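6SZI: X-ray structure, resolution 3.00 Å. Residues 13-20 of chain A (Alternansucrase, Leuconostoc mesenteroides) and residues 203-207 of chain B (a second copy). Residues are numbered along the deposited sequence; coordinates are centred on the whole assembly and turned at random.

Chain A 13-20: ENHNGYFV
Chain B (203-207) ISGKT

Two copies of alternansucrase meet here through the tips of two beta hairpins. In chain A, strands 13-15 and 18-20 are joined by a type I' turn from H15(A) to Y18(A). Four backbone hydrogen bonds hold the hairpin: H15(A) N to Y18(A) O 2.8 Å, Y18(A) N to H15(A) O 3.0 Å, E13(A) N to V20(A) O 2.8 Å, and V20(A) N to E13(A) O 2.6 Å. The chain B turn is also type I', from I203(B) to K206(B). It is closed by I203(B) N to K206(B) O at 2.7 Å and K206(B) N to I203(B) O at 3.0 Å.

The turns meet glycine to glycine, with the CA atoms of G17(A) and G205(B) 3.8 Å apart. G17(A) has phi/psi 88/6, and N16(A) before it 56/36. S204(B) and G205(B) adopt 47/47 and 67/18. A CB on G17(A) would clash with G205(B) O and K206(B) CG, and its backbone angles by themselves call for glycine. A CB on G205(B) would point toward chain A and clash with G17(A) N. The close approach therefore depends on both residues lacking side chains.

One short but bent hydrogen bond crosses the contact. N14(A) points toward chain B, with chi1 177° (t) and chi2 -75°. Its ND2 donates to S204(B) O at 2.9 Å, with an angle of 137° at the hydrogen. The same carbonyl receives a CA-H...O contact: G17(A) CA lies 3.1 Å from S204(B) O, with a nearly straight 172° at the hydrogen. The second cross-chain hydrogen bond is weak, from K206(B) NZ to Y18(A) OH at 3.4 Å.

K206(B) leaves its backbone sideways, but its end comes nearer to chain A. Its chi angles are -93°, 157°, -178° and -76°; chi1 lies between wells, and the last turn is m. K206(B) CE packs over one face of the Y18(A) ring, 3.8 Å from the centroid and 17° off the normal, a CH-pi contact. K206(B) CE is also 3.0 Å from G17(A) O. Y18(A) starts away from chain B, but with chi1 -70° (m) and chi2 -83° its ring comes within reach of the lysine.

F19(A), chi1 -74° (m) and chi2 -103°, makes a looser contact: its CZ is 4.1 Å from S204(B) OG, which lies oblique to the ring. S204(B) points toward chain A with chi1 -63° (m).

H15(A) points away from chain B, with chi1 -51° (m). Its NE2 donates to E13(A) OE1 at 2.6 Å. The contact buries 275 Å².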

# COMPACT_ATOMS: atom_id res chain seq x y z
N GLU A 13 15.28 7.58 33.56
CA GLU A 13 16.74 7.62 33.72
C GLU A 13 17.41 6.51 32.95
O GLU A 13 16.85 5.42 32.83
CB GLU A 13 17.15 7.49 35.19
CG GLU A 13 17.38 8.81 35.90
CD GLU A 13 17.91 8.63 37.31
OE1 GLU A 13 18.35 7.52 37.65
OE2 GLU A 13 17.90 9.61 38.07
N ASN A 14 18.62 6.79 32.45
CA ASN A 14 19.42 5.81 31.74
C ASN A 14 20.57 5.34 32.60
O ASN A 14 21.39 6.15 33.03
CB ASN A 14 19.98 6.43 30.45
CG ASN A 14 20.90 5.47 29.70
OD1 ASN A 14 22.04 5.24 30.10
ND2 ASN A 14 20.39 4.88 28.62
N HIS A 15 20.65 4.03 32.85
CA HIS A 15 21.80 3.43 33.54
C HIS A 15 22.40 2.29 32.69
O HIS A 15 21.70 1.35 32.34
CB HIS A 15 21.42 2.88 34.94
CG HIS A 15 20.70 3.87 35.82
ND1 HIS A 15 19.63 3.51 36.62
CD2 HIS A 15 20.88 5.20 36.01
CE1 HIS A 15 19.19 4.57 37.27
NE2 HIS A 15 19.92 5.61 36.92
N ASN A 16 23.70 2.37 32.39
CA ASN A 16 24.44 1.32 31.67
C ASN A 16 23.83 0.95 30.32
O ASN A 16 23.85 -0.23 29.92
CB ASN A 16 24.55 0.03 32.50
CG ASN A 16 24.93 0.29 33.93
OD1 ASN A 16 25.25 1.41 34.30
ND2 ASN A 16 24.89 -0.75 34.76
N GLY A 17 23.28 1.94 29.62
CA GLY A 17 22.61 1.68 28.34
C GLY A 17 21.13 1.33 28.43
O GLY A 17 20.49 1.02 27.42
N TYR A 18 20.56 1.41 29.61
CA TYR A 18 19.19 0.97 29.78
C TYR A 18 18.32 2.06 30.37
O TYR A 18 18.79 2.83 31.21
CB TYR A 18 19.16 -0.26 30.67
CG TYR A 18 19.73 -1.46 29.99
CD1 TYR A 18 18.94 -2.22 29.13
CD2 TYR A 18 21.04 -1.85 30.20
CE1 TYR A 18 19.44 -3.33 28.50
CE2 TYR A 18 21.56 -2.98 29.58
CZ TYR A 18 20.74 -3.71 28.72
OH TYR A 18 21.17 -4.83 28.06
N PHE A 19 17.07 2.11 29.92
CA PHE A 19 16.09 3.02 30.50
C PHE A 19 15.40 2.44 31.74
O PHE A 19 14.89 1.32 31.75
CB PHE A 19 15.08 3.44 29.47
CG PHE A 19 15.63 4.43 28.49
CD1 PHE A 19 15.31 5.78 28.59
CD2 PHE A 19 16.50 4.03 27.48
CE1 PHE A 19 15.82 6.71 27.70
CE2 PHE A 19 17.02 4.94 26.58
CZ PHE A 19 16.68 6.28 26.69
N VAL A 20 15.46 3.22 32.81
CA VAL A 20 14.74 2.96 34.04
C VAL A 20 13.70 4.07 34.14
O VAL A 20 13.85 5.13 33.50
CB VAL A 20 15.71 2.97 35.24
CG1 VAL A 20 14.97 2.97 36.57
CG2 VAL A 20 16.66 1.78 35.16
N ILE B 203 25.19 5.86 21.81
CA ILE B 203 24.15 6.74 22.31
C ILE B 203 23.43 6.11 23.49
O ILE B 203 23.19 4.90 23.49
CB ILE B 203 23.18 7.17 21.20
CG1 ILE B 203 21.98 6.24 21.10
CG2 ILE B 203 23.87 7.22 19.84
CD1 ILE B 203 20.90 6.82 20.21
N SER B 204 23.13 6.93 24.51
CA SER B 204 22.51 6.49 25.75
C SER B 204 23.18 5.24 26.32
O SER B 204 22.50 4.28 26.70
CB SER B 204 21.03 6.19 25.52
OG SER B 204 20.35 7.36 25.15
N GLY B 205 24.50 5.24 26.39
CA GLY B 205 25.24 4.11 26.94
C GLY B 205 25.21 2.80 26.16
O GLY B 205 25.53 1.77 26.73
N LYS B 206 24.82 2.86 24.89
CA LYS B 206 24.86 1.69 23.99
C LYS B 206 25.41 2.06 22.63
O LYS B 206 25.30 3.22 22.23
CB LYS B 206 23.48 1.06 23.79
CG LYS B 206 23.25 -0.06 24.77
CD LYS B 206 21.79 -0.34 25.03
CE LYS B 206 21.63 -1.44 26.07
NZ LYS B 206 21.90 -2.77 25.47
N THR B 207 25.98 1.07 21.94
CA THR B 207 26.68 1.29 20.69
C THR B 207 25.99 0.63 19.51
O THR B 207 25.67 -0.57 19.54
CB THR B 207 28.14 0.82 20.80
OG1 THR B 207 28.77 1.49 21.90
CG2 THR B 207 28.92 1.17 19.53